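Long-range contacts in VAL-1 (Chlorella virus, PDB 3GNE), which cleaves the polysaccharide alginate as a family 14 polysaccharide lyase, presumably by the beta-elimination common to such enzymes: residues Val40-Lys46 with Lys229-Phe235; Ser133-Ile139 with Lys200-Arg206; Asp155-Leu160 with Val192-Glu197. The contacts are given in a common frame with arbitrary orientation. Where two conformers were deposited one is given. Numbering follows the deposited sequence.

Interaction 1 (Val40-Lys46 with Lys229-Phe235); sequences VKAVYDK and KNQVAYF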
loop_
_atom_site.group_PDB
_atom_site.type_symbol
_atom_site.label_atom_id
_atom_site.label_comp_id
_atom_site.label_asym_id
_atom_site.label_seq_id
_atom_site.Cartn_x
_atom_site.Cartn_y
_atom_site.Cartn_z
ATOM N N VAL A 40 -15.713 0.922 0.274
ATOM C CA VAL A 40 -15.498 2.040 1.187
ATOM C C VAL A 40 -15.453 3.295 0.315
ATOM O O VAL A 40 -14.681 3.385 -0.643
ATOM C CB VAL A 40 -14.206 1.919 2.008
ATOM C CG1 VAL A 40 -14.138 3.091 2.994
ATOM C CG2 VAL A 40 -14.165 0.603 2.771
ATOM N N LYS A 41 -16.351 4.241 0.657
ATOM C CA LYS A 41 -16.320 5.575 0.073
ATOM C C LYS A 41 -15.262 6.351 0.871
ATOM O O LYS A 41 -15.516 6.680 2.037
ATOM C CB LYS A 41 -17.684 6.230 0.162
ATOM C CG LYS A 41 -17.777 7.647 -0.413
ATOM C CD LYS A 41 -19.150 8.254 -0.037
ATOM C CE LYS A 41 -19.481 9.496 -0.812
ATOM N NZ LYS A 41 -20.929 9.845 -0.811
ATOM N N ALA A 42 -14.132 6.564 0.253
ATOM C CA ALA A 42 -13.025 7.330 0.879
ATOM C C ALA A 42 -13.255 8.814 0.660
ATOM O O ALA A 42 -13.295 9.278 -0.520
ATOM C CB ALA A 42 -11.707 6.936 0.240
ATOM N N VAL A 43 -13.426 9.518 1.755
ATOM C CA VAL A 43 -13.724 10.960 1.675
ATOM C C VAL A 43 -12.478 11.736 1.982
ATOM O O VAL A 43 -11.887 11.599 3.052
ATOM C CB VAL A 43 -14.833 11.285 2.681
ATOM C CG1 VAL A 43 -15.029 12.793 2.813
ATOM C CG2 VAL A 43 -16.133 10.601 2.268
ATOM N N TYR A 44 -12.036 12.531 1.026
ATOM C CA TYR A 44 -10.837 13.349 1.185
ATOM C C TYR A 44 -11.289 14.799 1.207
ATOM O O TYR A 44 -11.630 15.361 0.139
ATOM C CB TYR A 44 -9.862 13.110 0.050
ATOM C CG TYR A 44 -9.411 11.679 -0.221
ATOM C CD1 TYR A 44 -8.338 11.075 0.440
ATOM C CD2 TYR A 44 -10.108 10.945 -1.184
ATOM C CE1 TYR A 44 -7.937 9.771 0.194
ATOM C CE2 TYR A 44 -9.691 9.679 -1.442
ATOM C CZ TYR A 44 -8.632 9.078 -0.789
ATOM O OH TYR A 44 -8.285 7.788 -1.116
ATOM N N ASP A 45 -11.303 15.421 2.396
ATOM C CA ASP A 45 -11.647 16.850 2.362
ATOM C C ASP A 45 -10.522 17.700 1.790
ATOM O O ASP A 45 -9.340 17.310 1.786
ATOM C CB ASP A 45 -11.923 17.322 3.789
ATOM C CG ASP A 45 -13.281 16.886 4.341
ATOM O OD1 ASP A 45 -14.100 16.280 3.583
ATOM O OD2 ASP A 45 -13.474 17.199 5.539
ATOM N N LYS A 46 -10.880 18.891 1.311
ATOM C CA LYS A 46 -9.889 19.867 0.932
ATOM C C LYS A 46 -8.845 20.043 2.036
ATOM O O LYS A 46 -9.185 20.140 3.231
ATOM C CB LYS A 46 -10.612 21.213 0.728
ATOM C CG LYS A 46 -9.611 22.259 0.181
ATOM C CD LYS A 46 -10.348 23.505 -0.325
ATOM C CE LYS A 46 -9.431 24.528 -0.960
ATOM N NZ LYS A 46 -10.189 25.773 -1.347
ATOM N N LYS A 229 -9.352 19.747 -3.141
ATOM C CA LYS A 229 -10.793 20.005 -3.037
ATOM C C LYS A 229 -11.407 18.868 -2.243
ATOM O O LYS A 229 -10.836 17.772 -2.065
ATOM C CB LYS A 229 -11.430 20.150 -4.431
ATOM C CG LYS A 229 -11.364 18.858 -5.256
ATOM C CD LYS A 229 -12.199 19.074 -6.545
ATOM C CE LYS A 229 -11.965 17.881 -7.483
ATOM N NZ LYS A 229 -12.682 18.049 -8.810
ATOM N N ASN A 230 -12.651 19.035 -1.808
ATOM C CA ASN A 230 -13.406 17.924 -1.250
ATOM C C ASN A 230 -13.727 16.947 -2.367
ATOM O O ASN A 230 -14.280 17.369 -3.385
ATOM C CB ASN A 230 -14.740 18.400 -0.667
ATOM C CG ASN A 230 -14.642 19.310 0.524
ATOM O OD1 ASN A 230 -13.663 19.320 1.262
ATOM N ND2 ASN A 230 -15.706 20.118 0.663
ATOM N N GLN A 231 -13.364 15.706 -2.198
ATOM C CA GLN A 231 -13.609 14.692 -3.289
ATOM C C GLN A 231 -13.617 13.314 -2.676
ATOM O O GLN A 231 -13.208 13.140 -1.523
ATOM C CB GLN A 231 -12.618 14.825 -4.432
ATOM C CG GLN A 231 -11.161 14.861 -3.941
ATOM C CD GLN A 231 -10.213 15.159 -5.077
ATOM O OE1 GLN A 231 -10.605 15.083 -6.258
ATOM N NE2 GLN A 231 -8.950 15.474 -4.731
ATOM N N VAL A 232 -14.134 12.345 -3.415
ATOM C CA VAL A 232 -14.218 10.967 -2.961
ATOM C C VAL A 232 -13.710 9.994 -3.996
ATOM O O VAL A 232 -13.715 10.268 -5.199
ATOM C CB VAL A 232 -15.654 10.559 -2.585
ATOM C CG1 VAL A 232 -16.293 11.587 -1.643
ATOM C CG2 VAL A 232 -16.519 10.401 -3.809
ATOM N N ALA A 233 -13.275 8.841 -3.528
ATOM C CA ALA A 233 -12.956 7.695 -4.352
ATOM C C ALA A 233 -13.574 6.481 -3.678
ATOM O O ALA A 233 -13.857 6.514 -2.474
ATOM C CB ALA A 233 -11.456 7.531 -4.534
ATOM N N TYR A 234 -13.729 5.399 -4.430
ATOM C CA TYR A 234 -14.306 4.201 -3.835
ATOM C C TYR A 234 -13.337 3.024 -3.937
ATOM O O TYR A 234 -12.767 2.787 -5.001
ATOM C CB TYR A 234 -15.621 3.815 -4.527
ATOM C CG TYR A 234 -16.629 4.933 -4.561
ATOM C CD1 TYR A 234 -17.556 5.098 -3.534
ATOM C CD2 TYR A 234 -16.645 5.829 -5.641
ATOM C CE1 TYR A 234 -18.481 6.143 -3.568
ATOM C CE2 TYR A 234 -17.567 6.847 -5.680
ATOM C CZ TYR A 234 -18.482 6.995 -4.652
ATOM O OH TYR A 234 -19.402 8.042 -4.744
ATOM N N PHE A 235 -13.174 2.291 -2.852
ATOM C CA PHE A 235 -12.299 1.130 -2.831
ATOM C C PHE A 235 -13.119 -0.123 -2.554
ATOM O O PHE A 235 -14.056 -0.119 -1.772
ATOM C CB PHE A 235 -11.244 1.302 -1.675
ATOM C CG PHE A 235 -10.211 2.371 -2.010
ATOM C CD1 PHE A 235 -9.052 2.081 -2.694
ATOM C CD2 PHE A 235 -10.453 3.692 -1.599
ATOM C CE1 PHE A 235 -8.102 3.071 -2.977
ATOM C CE2 PHE A 235 -9.519 4.691 -1.874
ATOM C CZ PHE A 235 -8.339 4.392 -2.573
#
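Backbone hydrogen bonds dominate this antiparallel pairing of strands 37-44 and 231-241, neighbours in one sheet of the lyase's beta sandwich. Three hydrogen-bonded pairs contribute two bonds each: Val40 N to Phe235 O (2.8 Å) with Phe235 N to Val40 O (2.9 Å), Ala42 N to Ala233 O (2.7 Å) with Ala233 N to Ala42 O (3.0 Å), and Tyr44 N to Gln231 O with Gln231 N to Tyr44 O (both 2.9 Å). Past the strand end, a side chain replaces the main-chain acceptor: Asn230 OD1 accepts a hydrogen bond from Lys46 N at 2.8 Å.

Side-chain contacts differ between the two faces. On one lie Val40, Ala42, Tyr44, Gln231, Ala233 and Phe235. The small Ala42 lets the Phe235 ring edge come close (Ala42 CB to Phe235 CE2 3.8 Å), and Tyr44 CE2 meets Ala233 CB at 4.2 Å. Tyr44 OH bonds Thr219 of the opposing sheet, and Gln231 OE1 accepts from Asp86 N. On the other face, Val43 CG2 touches Val232 CG1 (4.0 Å), and Lys41 CG lies 3.6 Å from Tyr234 CE1.

Backbone bonding thus fixes the register, while one largely apolar face, with Gln231 at its end, joins the sandwich core and lysine, valine and tyrosine suit the more open face.

Interaction 2 (Ser133-Ile139 with Lys200-Arg206); sequences SDLKQKI and KRINWSR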
loop_
_atom_site.group_PDB
_atom_site.type_symbol
_atom_site.label_atom_id
_atom_site.label_comp_id
_atom_site.label_asym_id
_atom_site.label_seq_id
_atom_site.Cartn_x
_atom_site.Cartn_y
_atom_site.Cartn_z
ATOM N N SER A 133 16.896 0.622 8.023
ATOM C CA SER A 133 18.204 1.245 8.204
ATOM C C SER A 133 19.262 0.170 8.434
ATOM O O SER A 133 19.024 -0.956 8.851
ATOM C CB SER A 133 18.224 2.206 9.396
ATOM O OG SER A 133 17.451 1.591 10.400
ATOM N N ASP A 134 20.463 0.595 8.060
ATOM C CA ASP A 134 21.667 -0.200 8.322
ATOM C C ASP A 134 21.547 -1.550 7.681
ATOM O O ASP A 134 21.919 -2.558 8.308
ATOM C CB ASP A 134 21.845 -0.323 9.842
ATOM C CG ASP A 134 21.697 1.054 10.465
ATOM O OD1 ASP A 134 21.544 2.072 9.739
ATOM O OD2 ASP A 134 21.706 1.204 11.697
ATOM N N LEU A 135 21.033 -1.634 6.472
ATOM C CA LEU A 135 20.915 -2.930 5.776
ATOM C C LEU A 135 21.377 -2.709 4.365
ATOM O O LEU A 135 20.898 -1.794 3.669
ATOM C CB LEU A 135 19.469 -3.391 5.811
ATOM C CG LEU A 135 19.238 -4.744 5.144
ATOM C CD1 LEU A 135 20.108 -5.830 5.786
ATOM C CD2 LEU A 135 17.754 -5.096 5.201
ATOM N N LYS A 136 22.353 -3.506 3.953
ATOM C CA LYS A 136 22.937 -3.327 2.626
ATOM C C LYS A 136 21.869 -3.436 1.548
ATOM O O LYS A 136 20.947 -4.273 1.617
ATOM C CB LYS A 136 24.021 -4.410 2.432
ATOM C CG LYS A 136 24.698 -4.291 1.052
ATOM C CD LYS A 136 25.912 -5.214 0.925
ATOM C CE LYS A 136 26.488 -5.099 -0.497
ATOM N NZ LYS A 136 25.606 -4.191 -1.318
ATOM N N GLN A 137 21.982 -2.633 0.507
ATOM C CA GLN A 137 21.153 -2.774 -0.694
ATOM C C GLN A 137 22.067 -2.721 -1.903
ATOM O O GLN A 137 23.118 -2.103 -1.781
ATOM C CB GLN A 137 20.127 -1.651 -0.816
ATOM C CG GLN A 137 19.154 -1.654 0.418
ATOM C CD GLN A 137 18.198 -2.842 0.424
ATOM O OE1 GLN A 137 18.077 -3.664 -0.501
ATOM N NE2 GLN A 137 17.494 -2.917 1.585
ATOM N N LYS A 138 21.680 -3.323 -3.011
ATOM C CA LYS A 138 22.445 -3.111 -4.227
ATOM C C LYS A 138 21.723 -2.273 -5.250
ATOM O O LYS A 138 22.287 -1.813 -6.231
ATOM C CB LYS A 138 22.794 -4.472 -4.857
ATOM C CG LYS A 138 21.572 -5.223 -5.399
ATOM C CD LYS A 138 22.019 -6.570 -5.933
ATOM C CE LYS A 138 21.248 -7.735 -5.424
ATOM N NZ LYS A 138 21.285 -8.986 -6.197
ATOM N N ILE A 139 20.423 -2.076 -5.064
ATOM C CA ILE A 139 19.663 -1.215 -5.966
ATOM C C ILE A 139 20.032 0.224 -5.692
ATOM O O ILE A 139 19.878 0.730 -4.574
ATOM C CB ILE A 139 18.150 -1.452 -5.710
ATOM C CG1 ILE A 139 17.782 -2.906 -6.064
ATOM C CG2 ILE A 139 17.289 -0.425 -6.393
ATOM C CD1 ILE A 139 16.452 -3.301 -5.401
ATOM N N LYS A 200 13.547 -6.757 -8.583
ATOM C CA LYS A 200 14.249 -7.842 -7.907
ATOM C C LYS A 200 15.471 -7.294 -7.197
ATOM O O LYS A 200 15.881 -6.137 -7.390
ATOM C CB LYS A 200 14.655 -8.899 -8.960
ATOM C CG LYS A 200 13.467 -9.560 -9.651
ATOM C CD LYS A 200 13.924 -10.832 -10.374
ATOM C CE LYS A 200 12.752 -11.576 -10.983
ATOM N NZ LYS A 200 13.162 -12.765 -11.778
ATOM N N ARG A 201 16.056 -8.105 -6.329
ATOM C CA ARG A 201 17.338 -7.806 -5.664
ATOM C C ARG A 201 17.278 -6.953 -4.403
ATOM O O ARG A 201 18.198 -6.241 -3.996
ATOM C CB ARG A 201 18.300 -7.320 -6.756
ATOM C CG ARG A 201 18.709 -8.515 -7.643
ATOM C CD ARG A 201 18.151 -8.414 -9.066
ATOM N NE ARG A 201 19.087 -8.949 -10.054
ATOM C CZ ARG A 201 20.079 -8.285 -10.634
ATOM N NH1 ARG A 201 20.302 -7.007 -10.337
ATOM N NH2 ARG A 201 20.861 -8.902 -11.517
ATOM N N ILE A 202 16.137 -7.081 -3.710
ATOM C CA ILE A 202 15.878 -6.262 -2.522
ATOM C C ILE A 202 16.245 -6.991 -1.254
ATOM O O ILE A 202 15.975 -8.192 -1.130
ATOM C CB ILE A 202 14.357 -5.991 -2.423
ATOM C CG1 ILE A 202 13.828 -5.289 -3.687
ATOM C CG2 ILE A 202 14.068 -5.193 -1.177
ATOM C CD1 ILE A 202 12.328 -5.228 -3.748
ATOM N N ASN A 203 16.871 -6.318 -0.310
ATOM C CA ASN A 203 16.936 -6.831 1.074
ATOM C C ASN A 203 15.745 -6.264 1.858
ATOM O O ASN A 203 15.705 -5.066 2.136
ATOM C CB ASN A 203 18.247 -6.503 1.754
ATOM C CG ASN A 203 19.345 -7.543 1.634
ATOM O OD1 ASN A 203 20.493 -7.199 1.951
ATOM N ND2 ASN A 203 19.054 -8.747 1.217
ATOM N N TRP A 204 14.800 -7.125 2.218
ATOM C CA TRP A 204 13.645 -6.656 2.994
ATOM C C TRP A 204 13.882 -6.682 4.477
ATOM O O TRP A 204 13.220 -5.914 5.208
ATOM C CB TRP A 204 12.438 -7.512 2.643
ATOM C CG TRP A 204 11.758 -7.160 1.363
ATOM C CD1 TRP A 204 11.603 -7.917 0.249
ATOM C CD2 TRP A 204 11.109 -5.872 1.076
ATOM N NE1 TRP A 204 10.911 -7.219 -0.703
ATOM C CE2 TRP A 204 10.599 -5.968 -0.227
ATOM C CE3 TRP A 204 10.940 -4.708 1.813
ATOM C CZ2 TRP A 204 9.910 -4.934 -0.855
ATOM C CZ3 TRP A 204 10.259 -3.649 1.229
ATOM C CH2 TRP A 204 9.764 -3.787 -0.080
ATOM N N SER A 205 14.791 -7.530 5.003
ATOM C CA SER A 205 15.035 -7.486 6.438
ATOM C C SER A 205 16.426 -8.068 6.676
ATOM O O SER A 205 17.006 -8.731 5.864
ATOM C CB SER A 205 13.991 -8.246 7.290
ATOM O OG SER A 205 14.275 -9.656 7.263
ATOM N N ARG A 206 16.857 -7.777 7.928
ATOM C CA ARG A 206 18.214 -8.194 8.300
ATOM C C ARG A 206 18.314 -9.570 8.936
ATOM O O ARG A 206 19.443 -10.036 9.157
ATOM C CB ARG A 206 18.752 -7.123 9.267
ATOM C CG ARG A 206 18.097 -7.272 10.644
ATOM C CD ARG A 206 19.039 -6.741 11.699
ATOM N NE ARG A 206 19.638 -5.468 11.387
ATOM C CZ ARG A 206 20.903 -5.085 11.365
ATOM N NH1 ARG A 206 21.931 -5.889 11.648
ATOM N NH2 ARG A 206 21.160 -3.824 11.041
HETATM O O HOH W 1 19.002 -3.600 9.578
HETATM O O HOH W 2 19.023 -3.908 -3.011
#
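A G1 beta bulge, in which Arg201 and Ile202 both face Gly186, ends strand 195-202 of the beta sandwich, and the loop 133-139 lies against this bulge and the chain that follows it. The loop forms no strand here, so a side chain does the pairing: the amide of Gln137 can donate and accept at once, and it grips the backbone of Asn203 through Asn203 N to Gln137 OE1 (2.9 Å) and Gln137 NE2 to Asn203 O (2.8 Å).

Apolar residues fill the spaces on either side of Gln137 in the loop. Leu135 points toward the partner, Leu135 CD2 lying 3.6 Å from Ser205 C, and it also touches Pro182; Ile139 CD1 reaches Ile202 CG1 at 3.7 Å. Long charged side chains suit the solvent-facing margin. The amine of Lys138 bonds the carbonyl of Leu184, although Lys138 NZ lies only 4.4 Å from the like-charged Arg201 NE; Arg201 is poorly ordered. At the other end, a water lies 2.7 Å from Ser133 O and accepts a weak bond from Arg206 NH2 (2.6 Å).

A second water knits bulge and loop together, donating to Gln137 OE1 and Arg201 O, both at 2.7 Å, and accepting from Ile139 N at 3.1 Å.

Interaction 3 (Asp155-Leu160 with Val192-Glu197); sequences DFKNAL and VNGKKE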
loop_
_atom_site.group_PDB
_atom_site.type_symbol
_atom_site.label_atom_id
_atom_site.label_comp_id
_atom_site.label_asym_id
_atom_site.label_seq_id
_atom_site.Cartn_x
_atom_site.Cartn_y
_atom_site.Cartn_z
ATOM N N ASP A 155 6.303 3.334 -15.946
ATOM C CA ASP A 155 5.561 2.189 -16.432
ATOM C C ASP A 155 4.076 2.363 -16.199
ATOM O O ASP A 155 3.314 1.630 -16.850
ATOM C CB ASP A 155 6.059 0.916 -15.721
ATOM C CG ASP A 155 7.553 0.682 -15.848
ATOM O OD1 ASP A 155 8.002 0.686 -17.009
ATOM O OD2 ASP A 155 8.201 0.495 -14.801
ATOM N N PHE A 156 3.646 3.282 -15.352
ATOM C CA PHE A 156 2.238 3.363 -15.001
ATOM C C PHE A 156 1.739 4.785 -15.110
ATOM O O PHE A 156 0.861 5.196 -14.370
ATOM C CB PHE A 156 1.991 2.853 -13.562
ATOM C CG PHE A 156 2.285 1.356 -13.403
ATOM C CD1 PHE A 156 3.315 0.942 -12.587
ATOM C CD2 PHE A 156 1.539 0.400 -14.057
ATOM C CE1 PHE A 156 3.617 -0.399 -12.384
ATOM C CE2 PHE A 156 1.790 -0.945 -13.881
ATOM C CZ PHE A 156 2.835 -1.338 -13.045
ATOM N N LYS A 157 2.307 5.574 -16.037
ATOM C CA LYS A 157 1.779 6.932 -16.188
ATOM C C LYS A 157 0.295 6.848 -16.564
ATOM O O LYS A 157 -0.131 6.040 -17.398
ATOM C CB LYS A 157 2.562 7.783 -17.197
ATOM C CG LYS A 157 4.006 8.081 -16.822
ATOM C CD LYS A 157 4.706 9.125 -17.680
ATOM C CE LYS A 157 6.241 9.026 -17.446
ATOM N NZ LYS A 157 6.498 9.232 -15.980
ATOM N N ASN A 158 -0.504 7.697 -15.940
ATOM C CA ASN A 158 -1.940 7.778 -16.153
ATOM C C ASN A 158 -2.606 6.412 -16.146
ATOM O O ASN A 158 -3.601 6.168 -16.835
ATOM C CB ASN A 158 -2.151 8.525 -17.480
ATOM C CG ASN A 158 -3.600 8.901 -17.667
ATOM O OD1 ASN A 158 -4.238 9.471 -16.764
ATOM N ND2 ASN A 158 -4.101 8.556 -18.853
ATOM N N ALA A 159 -2.085 5.495 -15.337
ATOM C CA ALA A 159 -2.653 4.147 -15.332
ATOM C C ALA A 159 -4.039 4.118 -14.690
ATOM O O ALA A 159 -4.872 3.275 -15.030
ATOM C CB ALA A 159 -1.719 3.176 -14.602
ATOM N N LEU A 160 -4.268 4.999 -13.732
ATOM C CA LEU A 160 -5.567 5.047 -13.038
ATOM C C LEU A 160 -6.530 5.884 -13.870
ATOM O O LEU A 160 -6.419 7.119 -13.938
ATOM C CB LEU A 160 -5.397 5.617 -11.637
ATOM C CG LEU A 160 -4.427 4.835 -10.748
ATOM C CD1 LEU A 160 -4.179 5.646 -9.468
ATOM C CD2 LEU A 160 -5.006 3.452 -10.411
ATOM N N VAL A 192 -1.185 -2.961 -12.287
ATOM C CA VAL A 192 -2.272 -2.004 -12.441
ATOM C C VAL A 192 -3.007 -2.396 -13.725
ATOM O O VAL A 192 -2.402 -2.390 -14.820
ATOM C CB VAL A 192 -1.848 -0.531 -12.527
ATOM C CG1 VAL A 192 -3.093 0.317 -12.555
ATOM C CG2 VAL A 192 -0.959 -0.160 -11.307
ATOM N N ASN A 193 -4.279 -2.754 -13.619
ATOM C CA ASN A 193 -5.127 -3.121 -14.760
ATOM C C ASN A 193 -4.429 -4.096 -15.645
ATOM O O ASN A 193 -4.406 -4.014 -16.863
ATOM C CB ASN A 193 -5.568 -1.870 -15.521
ATOM C CG ASN A 193 -6.471 -0.989 -14.642
ATOM O OD1 ASN A 193 -7.293 -1.541 -13.889
ATOM N ND2 ASN A 193 -6.332 0.292 -14.789
ATOM N N GLY A 194 -3.862 -5.141 -15.051
ATOM C CA GLY A 194 -3.272 -6.247 -15.754
ATOM C C GLY A 194 -1.822 -6.046 -16.145
ATOM O O GLY A 194 -1.164 -7.010 -16.557
ATOM N N LYS A 195 -1.254 -4.834 -16.049
ATOM C CA LYS A 195 0.151 -4.616 -16.400
ATOM C C LYS A 195 1.007 -4.791 -15.134
ATOM O O LYS A 195 0.754 -4.121 -14.138
ATOM C CB LYS A 195 0.406 -3.229 -16.952
ATOM C CG LYS A 195 1.866 -2.923 -17.253
ATOM C CD LYS A 195 1.970 -1.543 -17.931
ATOM C CE LYS A 195 3.437 -1.365 -18.349
ATOM N NZ LYS A 195 3.737 -0.083 -19.032
ATOM N N LYS A 196 1.980 -5.691 -15.186
ATOM C CA LYS A 196 2.800 -6.042 -14.040
ATOM C C LYS A 196 4.226 -5.575 -14.246
ATOM O O LYS A 196 4.796 -5.808 -15.355
ATOM C CB LYS A 196 2.809 -7.575 -13.878
ATOM C CG LYS A 196 3.624 -8.090 -12.693
ATOM C CD LYS A 196 3.417 -9.584 -12.525
ATOM C CE LYS A 196 4.023 -10.282 -11.339
ATOM N NZ LYS A 196 3.580 -11.723 -11.371
ATOM N N GLU A 197 4.800 -4.981 -13.209
ATOM C CA GLU A 197 6.228 -4.681 -13.170
ATOM C C GLU A 197 6.846 -5.279 -11.906
ATOM O O GLU A 197 6.214 -5.270 -10.834
ATOM C CB GLU A 197 6.526 -3.173 -13.203
ATOM C CG GLU A 197 6.057 -2.476 -14.504
ATOM C CD GLU A 197 6.793 -2.870 -15.755
ATOM O OE1 GLU A 197 7.883 -3.443 -15.695
ATOM O OE2 GLU A 197 6.263 -2.599 -16.854
HETATM O O HOH W 3 6.688 0.038 -19.202
HETATM O O HOH W 4 -4.295 1.240 -16.702
#
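Phe156 is the residue most deeply engaged here. Its ring swings from the loop 155-160 into the pocket beside the turn at 192-195, where Val192 CG2 sits over one face, 4.0 Å from the Phe156 ring centroid and 22° off its normal, a CH-pi contact. Lys195 O lies at the ring edge, 3.4 Å from Phe156 CE2, and Phe156 CZ meets Glu197 CG at 3.7 Å. A flat, apolar ring suits this slot, which Val125 and Val190 also line.

Val192, second in buried area, uses both methyls. Val192 CG1 touches Ala159 CB (3.8 Å) and, more loosely, Leu160 CD2 (4.3 Å). Ala159 can come so near because its side chain is small and the loop folds back on itself, with Ala159 N bonded to Phe156 O at 3.1 Å.

Asp155 marks the polar border. Asp155 O accepts a hydrogen bond from the extended Lys195 through NZ at 2.8 Å, and a water donates to Asp155 OD1 (2.6 Å) and accepts from Lys195 NZ (3.0 Å). The carboxylates Asp155 OD1 and Glu197 OE2 are 3.7 Å apart, a repulsion that the nearby Lys195 amine may ease. Another water joins Ala159 O (2.7 Å) to Asn193 ND2 (3.0 Å), while Asn193 OD1 accepts from Arg167 N.

The turn is closed by Val192 N to Lys195 O (2.9 Å) and Lys195 N to Val192 O (3.0 Å). Asn193 and Gly194 accept its positive phi angles, and the arrangement is that of a beta hairpin with a two-residue type I' turn, joining strands 186-192 and 195-202.

All three contacts reach the same antiparallel sheet of a lyase domain in the concanavalin-like clan. Interactions 1 and 2 lie on opposite sides of the chain's centre, their own centres 35 Å apart. Interaction 3 is 22 Å from interaction 1 and 25 Å from interaction 2, centre to centre. Along the chain they are nested: interaction 3 falls inside the loop closed by interaction 2, which falls inside that of interaction 1. Interactions 2 and 3 both use strand 195-202, one at each end, so two successive loops lie against this strand, whereas interaction 1 brings together early and late strands. Together they tie chain regions distant in sequence into one compact, helix-free beta domain.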